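Local coordinates for Pbp related beta-lactamase (PDB 2QMI), which is an archaeal peptidase, probably of serine type, related to penicillin-binding proteins and beta-lactamases, that assembles into an octamer and probably cleaves peptides in a self-made compartment, at residues V19-S25 against V323-S329; P51-I57 against L237-L242; I90-F95 against M146-A152; S113-A117 against L161-V166. All blocks are in the same frame, centred on the assembly; numbering follows the deposited sequence.

Contacts 1 and 2 sit together, centres 9 Å apart, on and beside the large antiparallel sheet: the pair 19-25/323-329 belongs to that sheet, while 51-57/237-242 forms a small two-stranded one against it, joined through Ser-23 to Tyr-55 and Ser-25 to Val-241. Contacts 3 and 4, centres 14 Å apart, lie in the helical region, contact 3 about 38 Å from contact 1 and contact 4 about 23 Å from contact 2, centre to centre. Along the chain, contact 1 encloses contact 2, which in turn encloses contacts 3 and 4, whose segments interleave. The helical region is thus an insertion between the sheet strands, as in penicillin-binding proteins, and both its contacts touch the same neighbouring subunit of the octamer.

Contact 1. Residues V19-S25 against V323-S329; sequences VPGISIS and VAVLENS
Pair strands 21-25 and 323-327 antiparallel, axes 4.7 Å apart at 167°, as neighbours in the large sheet of the penicillin-binding protein fold. Val-323 sets its CG1 3.9 Å from Ile-24 CD1. Ala-324 faces Ser-25 in a hydrogen-bonded pair: Ala-324 N to Ser-25 O 3.2 Å, Ser-25 N to Ala-324 O 3.0 Å. Val-325 (t) opposes Ile-24 (t) in a non-hydrogen-bonded pair, CG2 to Ile-24 CG1 3.8 Å. Leu-326 pairs with Ser-23, its N 2.9 Å from Ser-23 O and its O 3.0 Å from Ser-23 N. Glu-327 opposes Ile-22, its CG 3.7 Å from Ile-22 CG1. Asn-328 leaves the strand but donates N to Gly-21 O at 3.2 Å; Ser-329 OG comes 3.2 Å from Pro-20 CD. Ile-22 and Val-325 pack on helix 334-345 beside Glu-327, whose OE2 is held by Tyr-332 N, while on the other face Ala-324 and Leu-326 meet helix 241-252 and the Ser-23 and Ser-25 hydroxyls bond to Thr-50 O and Val-241 O, leaving main-chain bonds to carry the register.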
loop_
_atom_site.group_PDB
_atom_site.type_symbol
_atom_site.label_atom_id
_atom_site.label_comp_id
_atom_site.label_asym_id
_atom_site.label_seq_id
_atom_site.Cartn_x
_atom_site.Cartn_y
_atom_site.Cartn_z
ATOM N N VAL A 19 -30.943 -7.877 -1.977
ATOM C CA VAL A 19 -31.691 -7.619 -3.206
ATOM C C VAL A 19 -32.476 -6.316 -3.013
ATOM O O VAL A 19 -33.152 -6.140 -2.004
ATOM C CB VAL A 19 -32.681 -8.771 -3.530
ATOM C CG1 VAL A 19 -33.351 -8.518 -4.874
ATOM C CG2 VAL A 19 -31.944 -10.113 -3.543
ATOM N N PRO A 20 -32.390 -5.389 -3.982
ATOM C CA PRO A 20 -33.082 -4.093 -3.926
ATOM C C PRO A 20 -34.617 -4.172 -3.901
ATOM O O PRO A 20 -35.255 -3.669 -2.980
ATOM C CB PRO A 20 -32.575 -3.370 -5.177
ATOM C CG PRO A 20 -31.258 -4.064 -5.491
ATOM C CD PRO A 20 -31.598 -5.503 -5.216
ATOM N N GLY A 21 -35.194 -4.789 -4.929
ATOM C CA GLY A 21 -36.637 -4.904 -5.023
ATOM C C GLY A 21 -37.067 -6.154 -5.769
ATOM O O GLY A 21 -36.270 -6.751 -6.491
ATOM N N ILE A 22 -38.331 -6.542 -5.595
ATOM C CA ILE A 22 -38.891 -7.731 -6.230
ATOM C C ILE A 22 -40.403 -7.602 -6.449
ATOM O O ILE A 22 -41.103 -6.978 -5.654
ATOM C CB ILE A 22 -38.645 -8.993 -5.358
ATOM C CG1 ILE A 22 -37.228 -9.523 -5.580
ATOM C CG2 ILE A 22 -39.692 -10.059 -5.662
ATOM C CD1 ILE A 22 -36.880 -10.756 -4.749
ATOM N N SER A 23 -40.900 -8.196 -7.531
ATOM C CA SER A 23 -42.329 -8.178 -7.823
ATOM C C SER A 23 -42.788 -9.598 -8.098
ATOM O O SER A 23 -42.032 -10.402 -8.639
ATOM C CB SER A 23 -42.631 -7.296 -9.036
ATOM O OG SER A 23 -42.620 -5.928 -8.677
ATOM N N ILE A 24 -44.025 -9.906 -7.726
ATOM C CA ILE A 24 -44.571 -11.241 -7.948
ATOM C C ILE A 24 -46.089 -11.227 -8.130
ATOM O O ILE A 24 -46.801 -10.466 -7.471
ATOM C CB ILE A 24 -44.218 -12.189 -6.766
ATOM C CG1 ILE A 24 -44.775 -13.597 -7.019
ATOM C CG2 ILE A 24 -44.774 -11.623 -5.470
ATOM C CD1 ILE A 24 -44.413 -14.618 -5.941
ATOM N N SER A 25 -46.578 -12.054 -9.045
ATOM C CA SER A 25 -48.016 -12.163 -9.267
ATOM C C SER A 25 -48.351 -13.650 -9.275
ATOM O O SER A 25 -47.543 -14.470 -9.720
ATOM C CB SER A 25 -48.424 -11.499 -10.588
ATOM O OG SER A 25 -47.800 -12.113 -11.696
ATOM N N VAL A 323 -46.916 -18.683 -11.763
ATOM C CA VAL A 323 -46.262 -17.620 -11.009
ATOM C C VAL A 323 -45.240 -16.835 -11.833
ATOM O O VAL A 323 -44.480 -17.400 -12.630
ATOM C CB VAL A 323 -45.535 -18.187 -9.766
ATOM C CG1 VAL A 323 -45.032 -17.042 -8.880
ATOM C CG2 VAL A 323 -46.467 -19.103 -8.988
ATOM N N ALA A 324 -45.232 -15.523 -11.628
ATOM C CA ALA A 324 -44.299 -14.646 -12.307
ATOM C C ALA A 324 -43.559 -13.859 -11.233
ATOM O O ALA A 324 -44.185 -13.277 -10.342
ATOM C CB ALA A 324 -45.042 -13.699 -13.236
ATOM N N VAL A 325 -42.230 -13.865 -11.317
ATOM C CA VAL A 325 -41.368 -13.148 -10.380
ATOM C C VAL A 325 -40.300 -12.340 -11.133
ATOM O O VAL A 325 -39.570 -12.880 -11.974
ATOM C CB VAL A 325 -40.646 -14.122 -9.421
ATOM C CG1 VAL A 325 -39.751 -13.346 -8.448
ATOM C CG2 VAL A 325 -41.660 -14.954 -8.660
ATOM N N LEU A 326 -40.218 -11.046 -10.836
ATOM C CA LEU A 326 -39.227 -10.184 -11.467
ATOM C C LEU A 326 -38.320 -9.605 -10.384
ATOM O O LEU A 326 -38.771 -9.327 -9.276
ATOM C CB LEU A 326 -39.913 -9.067 -12.263
ATOM C CG LEU A 326 -40.658 -9.561 -13.507
ATOM C CD1 LEU A 326 -41.245 -8.389 -14.276
ATOM C CD2 LEU A 326 -39.695 -10.349 -14.385
ATOM N N GLU A 327 -37.045 -9.422 -10.709
ATOM C CA GLU A 327 -36.087 -8.918 -9.739
ATOM C C GLU A 327 -35.108 -7.865 -10.264
ATOM O O GLU A 327 -34.607 -7.956 -11.384
ATOM C CB GLU A 327 -35.304 -10.093 -9.145
ATOM C CG GLU A 327 -34.449 -9.734 -7.941
ATOM C CD GLU A 327 -33.705 -10.936 -7.390
ATOM O OE1 GLU A 327 -34.350 -11.999 -7.220
ATOM O OE2 GLU A 327 -32.483 -10.810 -7.124
ATOM N N ASN A 328 -34.837 -6.895 -9.395
ATOM C CA ASN A 328 -33.957 -5.749 -9.617
ATOM C C ASN A 328 -32.456 -6.043 -9.590
ATOM O O ASN A 328 -31.654 -5.125 -9.454
ATOM C CB ASN A 328 -34.255 -4.699 -8.544
ATOM C CG ASN A 328 -34.505 -3.349 -9.127
ATOM O OD1 ASN A 328 -34.640 -3.222 -10.340
ATOM N ND2 ASN A 328 -34.586 -2.326 -8.282
ATOM N N SER A 329 -32.086 -7.316 -9.699
ATOM C CA SER A 329 -30.681 -7.729 -9.674
ATOM C C SER A 329 -30.632 -9.249 -9.774
ATOM O O SER A 329 -31.613 -9.874 -10.184
ATOM C CB SER A 329 -30.005 -7.267 -8.372
ATOM O OG SER A 329 -30.669 -7.797 -7.232
#

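Contact 2. Residues P51-I57 against L237-L242; sequences PETIYGI and LLSSVL
Ile-57 is built p at chi1 and t at chi2, which sets its CD1 3.9 Å from Leu-237 CB; Leu-237 itself is t, p. Ile-54 is m, t, with CG2 3.9 Å from the CB of Leu-238, which is m, p. Tyr-55 takes m (-54°), and Ser-239 O lies near the plane of its ring, at the edge; the Tyr-55 hydroxyl bonds to the hydroxyls of Ser-49 and Ser-23. Ser-239 is t, its OG bonded to Ser-197 OG. Tyr-55 and Ser-239 form an antiparallel hydrogen-bonded pair, Tyr-55 N to Ser-239 O 2.8 Å and Ser-239 N to Tyr-55 O 2.9 Å; Gly-56 lies opposite Leu-238, CA atoms only 4.1 Å apart, and Ile-57 N reaches Leu-237 O at 2.9 Å. The two short strands make a separate antiparallel ribbon packed against the large sheet of the beta-lactamase fold, Tyr-55, Ile-57 and Val-241 all touching Leu-326. Beyond it, Ser-240, chi1 p, is the N-cap of helix 241-252 and accepts from Asp-243 N; its CB sits 3.2 Å from Glu-52 O. Val-241 (m) brings CG2 to 3.3 Å from Pro-51 O. One water donates to Pro-51 O at 2.8 Å and Thr-53 O at 2.6 Å while accepting from Val-241 N at 3.0 Å. Leu-242, m and t, closes the end with CD1 4.1 Å from Pro-51 CB.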
loop_
_atom_site.group_PDB
_atom_site.type_symbol
_atom_site.label_atom_id
_atom_site.label_comp_id
_atom_site.label_asym_id
_atom_site.label_seq_id
_atom_site.Cartn_x
_atom_site.Cartn_y
_atom_site.Cartn_z
ATOM N N PRO A 51 -46.607 -4.152 -8.006
ATOM C CA PRO A 51 -47.048 -5.141 -8.993
ATOM C C PRO A 51 -46.860 -4.622 -10.418
ATOM O O PRO A 51 -46.613 -5.394 -11.342
ATOM C CB PRO A 51 -48.524 -5.329 -8.648
ATOM C CG PRO A 51 -48.556 -5.103 -7.190
ATOM C CD PRO A 51 -47.664 -3.903 -7.011
ATOM N N GLU A 52 -46.973 -3.302 -10.567
ATOM C CA GLU A 52 -46.855 -2.622 -11.855
ATOM C C GLU A 52 -45.423 -2.367 -12.359
ATOM O O GLU A 52 -45.188 -2.367 -13.563
ATOM C CB GLU A 52 -47.586 -1.265 -11.805
ATOM C CG GLU A 52 -49.091 -1.284 -11.463
ATOM C CD GLU A 52 -49.388 -1.601 -9.992
ATOM O OE1 GLU A 52 -48.448 -1.554 -9.159
ATOM O OE2 GLU A 52 -50.567 -1.888 -9.667
ATOM N N THR A 53 -44.475 -2.131 -11.453
ATOM C CA THR A 53 -43.092 -1.840 -11.853
ATOM C C THR A 53 -42.555 -2.726 -12.981
ATOM O O THR A 53 -42.772 -3.938 -13.015
ATOM C CB THR A 53 -42.119 -1.881 -10.629
ATOM O OG1 THR A 53 -40.764 -1.692 -11.074
ATOM C CG2 THR A 53 -42.215 -3.190 -9.917
ATOM N N ILE A 54 -41.856 -2.092 -13.911
ATOM C CA ILE A 54 -41.297 -2.772 -15.064
ATOM C C ILE A 54 -39.819 -3.145 -14.908
ATOM O O ILE A 54 -39.001 -2.327 -14.491
ATOM C CB ILE A 54 -41.505 -1.896 -16.323
ATOM C CG1 ILE A 54 -42.963 -2.027 -16.778
ATOM C CG2 ILE A 54 -40.536 -2.284 -17.423
ATOM C CD1 ILE A 54 -43.354 -1.099 -17.895
ATOM N N TYR A 55 -39.504 -4.398 -15.245
ATOM C CA TYR A 55 -38.143 -4.929 -15.176
ATOM C C TYR A 55 -37.820 -5.587 -16.507
ATOM O O TYR A 55 -38.707 -5.818 -17.328
ATOM C CB TYR A 55 -38.013 -6.031 -14.120
ATOM C CG TYR A 55 -38.472 -5.714 -12.719
ATOM C CD1 TYR A 55 -37.552 -5.614 -11.674
ATOM C CD2 TYR A 55 -39.829 -5.614 -12.418
ATOM C CE1 TYR A 55 -37.976 -5.432 -10.357
ATOM C CE2 TYR A 55 -40.266 -5.433 -11.111
ATOM C CZ TYR A 55 -39.340 -5.341 -10.082
ATOM O OH TYR A 55 -39.779 -5.155 -8.789
ATOM N N GLY A 56 -36.546 -5.908 -16.710
ATOM C CA GLY A 56 -36.162 -6.607 -17.921
ATOM C C GLY A 56 -36.475 -8.062 -17.607
ATOM O O GLY A 56 -36.358 -8.471 -16.449
ATOM N N ILE A 57 -36.867 -8.857 -18.597
ATOM C CA ILE A 57 -37.197 -10.247 -18.302
ATOM C C ILE A 57 -36.212 -11.257 -18.869
ATOM O O ILE A 57 -36.308 -12.448 -18.581
ATOM C CB ILE A 57 -38.629 -10.604 -18.789
ATOM C CG1 ILE A 57 -38.682 -10.660 -20.316
ATOM C CG2 ILE A 57 -39.615 -9.566 -18.276
ATOM C CD1 ILE A 57 -40.000 -11.194 -20.853
ATOM N N LEU A 237 -37.007 -8.180 -23.928
ATOM C CA LEU A 237 -38.292 -7.630 -23.536
ATOM C C LEU A 237 -38.329 -7.172 -22.071
ATOM O O LEU A 237 -37.759 -7.817 -21.186
ATOM C CB LEU A 237 -39.384 -8.672 -23.804
ATOM C CG LEU A 237 -40.848 -8.236 -23.791
ATOM C CD1 LEU A 237 -41.112 -7.193 -24.879
ATOM C CD2 LEU A 237 -41.713 -9.465 -24.001
ATOM N N LEU A 238 -38.969 -6.028 -21.841
ATOM C CA LEU A 238 -39.140 -5.486 -20.497
ATOM C C LEU A 238 -40.644 -5.540 -20.233
ATOM O O LEU A 238 -41.439 -5.237 -21.120
ATOM C CB LEU A 238 -38.655 -4.038 -20.403
ATOM C CG LEU A 238 -37.160 -3.734 -20.530
ATOM C CD1 LEU A 238 -36.758 -3.697 -21.992
ATOM C CD2 LEU A 238 -36.866 -2.387 -19.875
ATOM N N SER A 239 -41.040 -5.930 -19.028
ATOM C CA SER A 239 -42.457 -6.029 -18.715
ATOM C C SER A 239 -42.662 -5.973 -17.208
ATOM O O SER A 239 -41.734 -5.657 -16.461
ATOM C CB SER A 239 -43.015 -7.343 -19.289
ATOM O OG SER A 239 -44.428 -7.425 -19.182
ATOM N N SER A 240 -43.884 -6.266 -16.770
ATOM C CA SER A 240 -44.230 -6.274 -15.352
ATOM C C SER A 240 -44.833 -7.641 -15.052
ATOM O O SER A 240 -45.157 -8.387 -15.981
ATOM C CB SER A 240 -45.254 -5.182 -15.037
ATOM O OG SER A 240 -46.547 -5.556 -15.482
ATOM N N VAL A 241 -44.986 -7.973 -13.769
ATOM C CA VAL A 241 -45.551 -9.271 -13.397
ATOM C C VAL A 241 -47.045 -9.356 -13.706
ATOM O O VAL A 241 -47.577 -10.443 -13.904
ATOM C CB VAL A 241 -45.324 -9.612 -11.892
ATOM C CG1 VAL A 241 -43.834 -9.621 -11.578
ATOM C CG2 VAL A 241 -46.052 -8.624 -11.011
ATOM N N LEU A 242 -47.721 -8.214 -13.743
ATOM C CA LEU A 242 -49.143 -8.206 -14.061
ATOM C C LEU A 242 -49.346 -8.561 -15.532
ATOM O O LEU A 242 -50.249 -9.324 -15.870
ATOM C CB LEU A 242 -49.762 -6.838 -13.765
ATOM C CG LEU A 242 -50.103 -6.588 -12.299
ATOM C CD1 LEU A 242 -50.699 -5.210 -12.144
ATOM C CD2 LEU A 242 -51.081 -7.647 -11.818
HETATM O O HOH W 1 -43.878 -5.962 -11.873
#

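Contact 3. Residues I90-F95 against M146-A152; sequences IKLRPF and MEKWAVA
Glu-147 reaches across to the 90-95 loop, its extended t, t side chain lying along Leu-92, Arg-93 and Pro-94, with CG 3.8 Å from Pro-94 N. Two loops of the helical region of the penicillin-binding protein fold meet here: 90-95 has no regular structure, and 146-149 makes a short helical turn with Trp-149 N to Met-146 O at 3.0 Å. On one flank of Glu-147, Met-146 (p, t, m) takes Leu-92 CD2 at 3.7 Å from its CG and Ile-90 CD1 at 4.0 Å from its SD; this cluster continues onto helix 162-176. On the other, Pro-94 CB touches Ala-150 CB at 3.6 Å, and Phe-95, with positive phi (55°) and chi1 m, brings CE2 to 3.8 Å from Ala-152 O, near its ring plane. A water bridges Lys-91 O (2.7 Å) and Glu-147 N (2.9 Å). The Trp-149 ring makes a cation-pi contact with Arg-443 of a neighbouring subunit. The direct polar link is Arg-93 N donating to Glu-147 OE1 at 2.8 Å.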
loop_
_atom_site.group_PDB
_atom_site.type_symbol
_atom_site.label_atom_id
_atom_site.label_comp_id
_atom_site.label_asym_id
_atom_site.label_seq_id
_atom_site.Cartn_x
_atom_site.Cartn_y
_atom_site.Cartn_z
ATOM N N ILE A 90 -26.475 -17.440 -44.145
ATOM C CA ILE A 90 -25.395 -17.846 -43.261
ATOM C C ILE A 90 -25.219 -19.333 -43.508
ATOM O O ILE A 90 -26.145 -19.999 -43.973
ATOM C CB ILE A 90 -25.742 -17.599 -41.777
ATOM C CG1 ILE A 90 -24.513 -17.884 -40.903
ATOM C CG2 ILE A 90 -26.915 -18.457 -41.359
ATOM C CD1 ILE A 90 -24.723 -17.604 -39.437
ATOM N N LYS A 91 -24.029 -19.846 -43.223
ATOM C CA LYS A 91 -23.751 -21.254 -43.427
ATOM C C LYS A 91 -24.033 -22.035 -42.134
ATOM O O LYS A 91 -23.391 -21.800 -41.107
ATOM C CB LYS A 91 -22.291 -21.422 -43.863
ATOM C CG LYS A 91 -22.035 -22.657 -44.704
ATOM C CD LYS A 91 -20.565 -22.764 -45.125
ATOM C CE LYS A 91 -20.136 -21.589 -46.001
ATOM N NZ LYS A 91 -18.733 -21.769 -46.499
ATOM N N LEU A 92 -25.014 -22.939 -42.194
ATOM C CA LEU A 92 -25.406 -23.776 -41.053
ATOM C C LEU A 92 -25.746 -25.202 -41.500
ATOM O O LEU A 92 -26.910 -25.608 -41.489
ATOM C CB LEU A 92 -26.622 -23.182 -40.339
ATOM C CG LEU A 92 -26.467 -21.922 -39.479
ATOM C CD1 LEU A 92 -27.816 -21.538 -38.909
ATOM C CD2 LEU A 92 -25.487 -22.174 -38.344
ATOM N N ARG A 93 -24.726 -25.956 -41.893
ATOM C CA ARG A 93 -24.904 -27.330 -42.350
ATOM C C ARG A 93 -23.683 -28.110 -41.873
ATOM O O ARG A 93 -22.990 -28.749 -42.664
ATOM C CB ARG A 93 -24.996 -27.360 -43.887
ATOM C CG ARG A 93 -25.518 -28.674 -44.478
ATOM C CD ARG A 93 -25.432 -28.706 -46.013
ATOM N NE ARG A 93 -26.270 -27.698 -46.664
ATOM C CZ ARG A 93 -27.596 -27.758 -46.747
ATOM N NH1 ARG A 93 -28.257 -28.782 -46.226
ATOM N NH2 ARG A 93 -28.267 -26.787 -47.344
ATOM N N PRO A 94 -23.408 -28.076 -40.561
ATOM C CA PRO A 94 -22.248 -28.790 -40.015
ATOM C C PRO A 94 -22.281 -30.293 -40.281
ATOM O O PRO A 94 -23.329 -30.924 -40.185
ATOM C CB PRO A 94 -22.317 -28.458 -38.529
ATOM C CG PRO A 94 -23.803 -28.392 -38.290
ATOM C CD PRO A 94 -24.264 -27.567 -39.475
ATOM N N PHE A 95 -21.129 -30.859 -40.615
ATOM C CA PHE A 95 -21.043 -32.290 -40.891
ATOM C C PHE A 95 -22.033 -32.695 -41.980
ATOM O O PHE A 95 -22.599 -33.786 -41.946
ATOM C CB PHE A 95 -21.311 -33.089 -39.608
ATOM C CG PHE A 95 -20.388 -32.736 -38.478
ATOM C CD1 PHE A 95 -19.020 -33.003 -38.569
ATOM C CD2 PHE A 95 -20.875 -32.099 -37.337
ATOM C CE1 PHE A 95 -18.145 -32.637 -37.540
ATOM C CE2 PHE A 95 -20.010 -31.725 -36.296
ATOM C CZ PHE A 95 -18.640 -31.993 -36.398
ATOM N N MET A 146 -20.067 -19.618 -37.182
ATOM C CA MET A 146 -20.553 -20.516 -36.131
ATOM C C MET A 146 -20.655 -21.981 -36.557
ATOM O O MET A 146 -20.633 -22.885 -35.717
ATOM C CB MET A 146 -21.905 -20.028 -35.578
ATOM C CG MET A 146 -23.065 -20.085 -36.546
ATOM S SD MET A 146 -24.539 -19.286 -35.836
ATOM C CE MET A 146 -25.021 -20.504 -34.592
ATOM N N GLU A 147 -20.760 -22.230 -37.854
ATOM C CA GLU A 147 -20.846 -23.609 -38.314
ATOM C C GLU A 147 -19.562 -24.363 -37.954
ATOM O O GLU A 147 -19.612 -25.528 -37.573
ATOM C CB GLU A 147 -21.080 -23.664 -39.825
ATOM C CG GLU A 147 -21.039 -25.074 -40.377
ATOM C CD GLU A 147 -21.091 -25.121 -41.892
ATOM O OE1 GLU A 147 -22.190 -24.922 -42.468
ATOM O OE2 GLU A 147 -20.023 -25.353 -42.500
ATOM N N LYS A 148 -18.419 -23.690 -38.072
ATOM C CA LYS A 148 -17.122 -24.295 -37.762
ATOM C C LYS A 148 -16.959 -24.579 -36.272
ATOM O O LYS A 148 -15.994 -25.224 -35.852
ATOM C CB LYS A 148 -15.973 -23.373 -38.183
ATOM C CG LYS A 148 -15.902 -23.030 -39.649
ATOM C CD LYS A 148 -14.574 -22.335 -39.951
ATOM C CE LYS A 148 -14.486 -21.865 -41.392
ATOM N NZ LYS A 148 -15.345 -20.671 -41.640
ATOM N N TRP A 149 -17.900 -24.085 -35.479
ATOM C CA TRP A 149 -17.866 -24.244 -34.032
ATOM C C TRP A 149 -18.571 -25.524 -33.560
ATOM O O TRP A 149 -18.298 -26.020 -32.466
ATOM C CB TRP A 149 -18.516 -23.015 -33.398
ATOM C CG TRP A 149 -18.250 -22.826 -31.940
ATOM C CD1 TRP A 149 -19.179 -22.778 -30.943
ATOM C CD2 TRP A 149 -16.982 -22.565 -31.321
ATOM N NE1 TRP A 149 -18.574 -22.495 -29.744
ATOM C CE2 TRP A 149 -17.224 -22.361 -29.947
ATOM C CE3 TRP A 149 -15.665 -22.479 -31.797
ATOM C CZ2 TRP A 149 -16.197 -22.078 -29.037
ATOM C CZ3 TRP A 149 -14.644 -22.197 -30.892
ATOM C CH2 TRP A 149 -14.918 -22.000 -29.528
ATOM N N ALA A 150 -19.467 -26.049 -34.397
ATOM C CA ALA A 150 -20.235 -27.255 -34.084
ATOM C C ALA A 150 -19.363 -28.408 -33.585
ATOM O O ALA A 150 -18.200 -28.532 -33.972
ATOM C CB ALA A 150 -21.023 -27.693 -35.309
ATOM N N VAL A 151 -19.934 -29.246 -32.725
ATOM C CA VAL A 151 -19.219 -30.389 -32.169
ATOM C C VAL A 151 -20.008 -31.684 -32.359
ATOM O O VAL A 151 -19.449 -32.775 -32.266
ATOM C CB VAL A 151 -18.940 -30.190 -30.675
ATOM C CG1 VAL A 151 -18.042 -28.983 -30.482
ATOM C CG2 VAL A 151 -20.254 -30.004 -29.921
ATOM N N ALA A 152 -21.306 -31.559 -32.629
ATOM C CA ALA A 152 -22.153 -32.728 -32.859
ATOM C C ALA A 152 -23.120 -32.421 -34.003
ATOM O O ALA A 152 -23.272 -31.265 -34.397
ATOM C CB ALA A 152 -22.935 -33.078 -31.583
HETATM O O HOH W 2 -21.162 -20.622 -40.242
#

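Contact 4. Residues S113-A117 against L161-V166; sequences SLGYA and LNTGYV
Ser-113 enters extended (phi -55°, psi 144°), its CA 3.7 Å from Leu-161 CD1. With chi1 t, its OG donates to Leu-114 O at 2.8 Å and accepts at 2.9 Å from a water that takes Asn-162 N at 3.2 Å. Leu-114 is also extended, m and t: its CG lies 4.1 Å from Leu-161 CD1, and CD1 comes to 3.4 Å from Thr-163 OG1. Another water donates to Leu-114 O at 2.9 Å and lies 3.2 Å from Thr-163 OG1. Gly-115 then turns the chain as the N-cap of helix 116-124. The opposite segment is the first turn of helix 162-176, with Gly-164 N to Leu-161 O at 2.9 Å, so two helix starts face each other across ordered water. In the serine penicillin-binding proteins and beta-lactamases the second active-site motif is (S/Y)xN; Asn-162, bonded through OD1 to Lys-62 of a likely SxxK motif, probably fills its last position, with Tyr-160 as the first. Tyr-116, chi1 136° between wells, leans over the helix: CE1 is 3.8 Å from Asn-162 CB and 3.9 Å from Val-166 CG2, CD1 is 3.5 Å from Thr-163 OG1, and its hydroxyl bonds to Asp-234. Ala-117 CB packs 3.5 Å from Asn-162 ND2, and a further water accepts from Ala-117 N at 2.9 Å and Asn-162 ND2 at 3.0 Å.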
loop_
_atom_site.group_PDB
_atom_site.type_symbol
_atom_site.label_atom_id
_atom_site.label_comp_id
_atom_site.label_asym_id
_atom_site.label_seq_id
_atom_site.Cartn_x
_atom_site.Cartn_y
_atom_site.Cartn_z
ATOM N N SER A 113 -22.448 -22.907 -27.313
ATOM C CA SER A 113 -22.610 -21.483 -27.129
ATOM C C SER A 113 -21.430 -20.615 -27.515
ATOM O O SER A 113 -20.268 -20.986 -27.351
ATOM C CB SER A 113 -22.977 -21.191 -25.676
ATOM O OG SER A 113 -22.856 -19.810 -25.384
ATOM N N LEU A 114 -21.750 -19.450 -28.054
ATOM C CA LEU A 114 -20.737 -18.476 -28.387
ATOM C C LEU A 114 -20.890 -17.622 -27.124
ATOM O O LEU A 114 -21.991 -17.494 -26.602
ATOM C CB LEU A 114 -21.138 -17.681 -29.643
ATOM C CG LEU A 114 -21.722 -18.435 -30.855
ATOM C CD1 LEU A 114 -22.019 -17.433 -31.976
ATOM C CD2 LEU A 114 -20.760 -19.513 -31.342
ATOM N N GLY A 115 -19.817 -17.067 -26.592
ATOM C CA GLY A 115 -19.975 -16.265 -25.391
ATOM C C GLY A 115 -20.555 -14.893 -25.693
ATOM O O GLY A 115 -20.322 -13.947 -24.945
ATOM N N TYR A 116 -21.322 -14.792 -26.778
ATOM C CA TYR A 116 -21.912 -13.527 -27.213
ATOM C C TYR A 116 -22.612 -12.696 -26.132
ATOM O O TYR A 116 -22.167 -11.596 -25.822
ATOM C CB TYR A 116 -22.840 -13.791 -28.426
ATOM C CG TYR A 116 -24.192 -13.099 -28.413
ATOM C CD1 TYR A 116 -25.374 -13.844 -28.470
ATOM C CD2 TYR A 116 -24.297 -11.709 -28.297
ATOM C CE1 TYR A 116 -26.626 -13.225 -28.401
ATOM C CE2 TYR A 116 -25.541 -11.082 -28.227
ATOM C CZ TYR A 116 -26.698 -11.847 -28.273
ATOM O OH TYR A 116 -27.920 -11.237 -28.150
ATOM N N ALA A 117 -23.693 -13.207 -25.556
ATOM C CA ALA A 117 -24.419 -12.452 -24.544
ATOM C C ALA A 117 -23.564 -12.174 -23.310
ATOM O O ALA A 117 -23.637 -11.090 -22.732
ATOM C CB ALA A 117 -25.694 -13.184 -24.152
ATOM N N LEU A 161 -27.910 -21.929 -26.653
ATOM C CA LEU A 161 -27.334 -20.979 -27.595
ATOM C C LEU A 161 -28.214 -19.748 -27.804
ATOM O O LEU A 161 -29.250 -19.830 -28.468
ATOM C CB LEU A 161 -27.118 -21.678 -28.935
ATOM C CG LEU A 161 -26.479 -20.894 -30.080
ATOM C CD1 LEU A 161 -25.043 -20.544 -29.721
ATOM C CD2 LEU A 161 -26.530 -21.729 -31.351
ATOM N N ASN A 162 -27.799 -18.610 -27.249
ATOM C CA ASN A 162 -28.566 -17.375 -27.410
ATOM C C ASN A 162 -28.617 -16.944 -28.875
ATOM O O ASN A 162 -29.622 -16.411 -29.337
ATOM C CB ASN A 162 -27.965 -16.244 -26.577
ATOM C CG ASN A 162 -28.328 -16.343 -25.103
ATOM O OD1 ASN A 162 -29.503 -16.463 -24.743
ATOM N ND2 ASN A 162 -27.316 -16.279 -24.243
ATOM N N THR A 163 -27.529 -17.170 -29.598
ATOM C CA THR A 163 -27.470 -16.816 -31.013
ATOM C C THR A 163 -28.548 -17.608 -31.764
ATOM O O THR A 163 -28.984 -17.217 -32.847
ATOM C CB THR A 163 -26.072 -17.135 -31.602
ATOM O OG1 THR A 163 -25.080 -16.333 -30.943
ATOM C CG2 THR A 163 -26.037 -16.854 -33.098
ATOM N N GLY A 164 -28.974 -18.724 -31.178
ATOM C CA GLY A 164 -30.011 -19.526 -31.793
ATOM C C GLY A 164 -31.319 -18.754 -31.906
ATOM O O GLY A 164 -31.997 -18.834 -32.929
ATOM N N TYR A 165 -31.681 -18.001 -30.870
ATOM C CA TYR A 165 -32.928 -17.240 -30.917
ATOM C C TYR A 165 -32.787 -15.901 -31.615
ATOM O O TYR A 165 -33.782 -15.267 -31.960
ATOM C CB TYR A 165 -33.525 -17.066 -29.516
ATOM C CG TYR A 165 -34.363 -18.260 -29.106
ATOM C CD1 TYR A 165 -35.699 -18.112 -28.745
ATOM C CD2 TYR A 165 -33.822 -19.547 -29.127
ATOM C CE1 TYR A 165 -36.484 -19.222 -28.415
ATOM C CE2 TYR A 165 -34.587 -20.656 -28.803
ATOM C CZ TYR A 165 -35.918 -20.490 -28.450
ATOM O OH TYR A 165 -36.668 -21.595 -28.148
ATOM N N VAL A 166 -31.548 -15.471 -31.819
ATOM C CA VAL A 166 -31.313 -14.240 -32.548
ATOM C C VAL A 166 -31.674 -14.582 -33.998
ATOM O O VAL A 166 -32.312 -13.790 -34.697
ATOM C CB VAL A 166 -29.835 -13.803 -32.462
ATOM C CG1 VAL A 166 -29.552 -12.697 -33.485
ATOM C CG2 VAL A 166 -29.529 -13.309 -31.048
HETATM O O HOH W 3 -25.629 -19.249 -24.995
HETATM O O HOH W 4 -24.527 -17.612 -28.020
HETATM O O HOH W 5 -24.604 -15.916 -25.353
#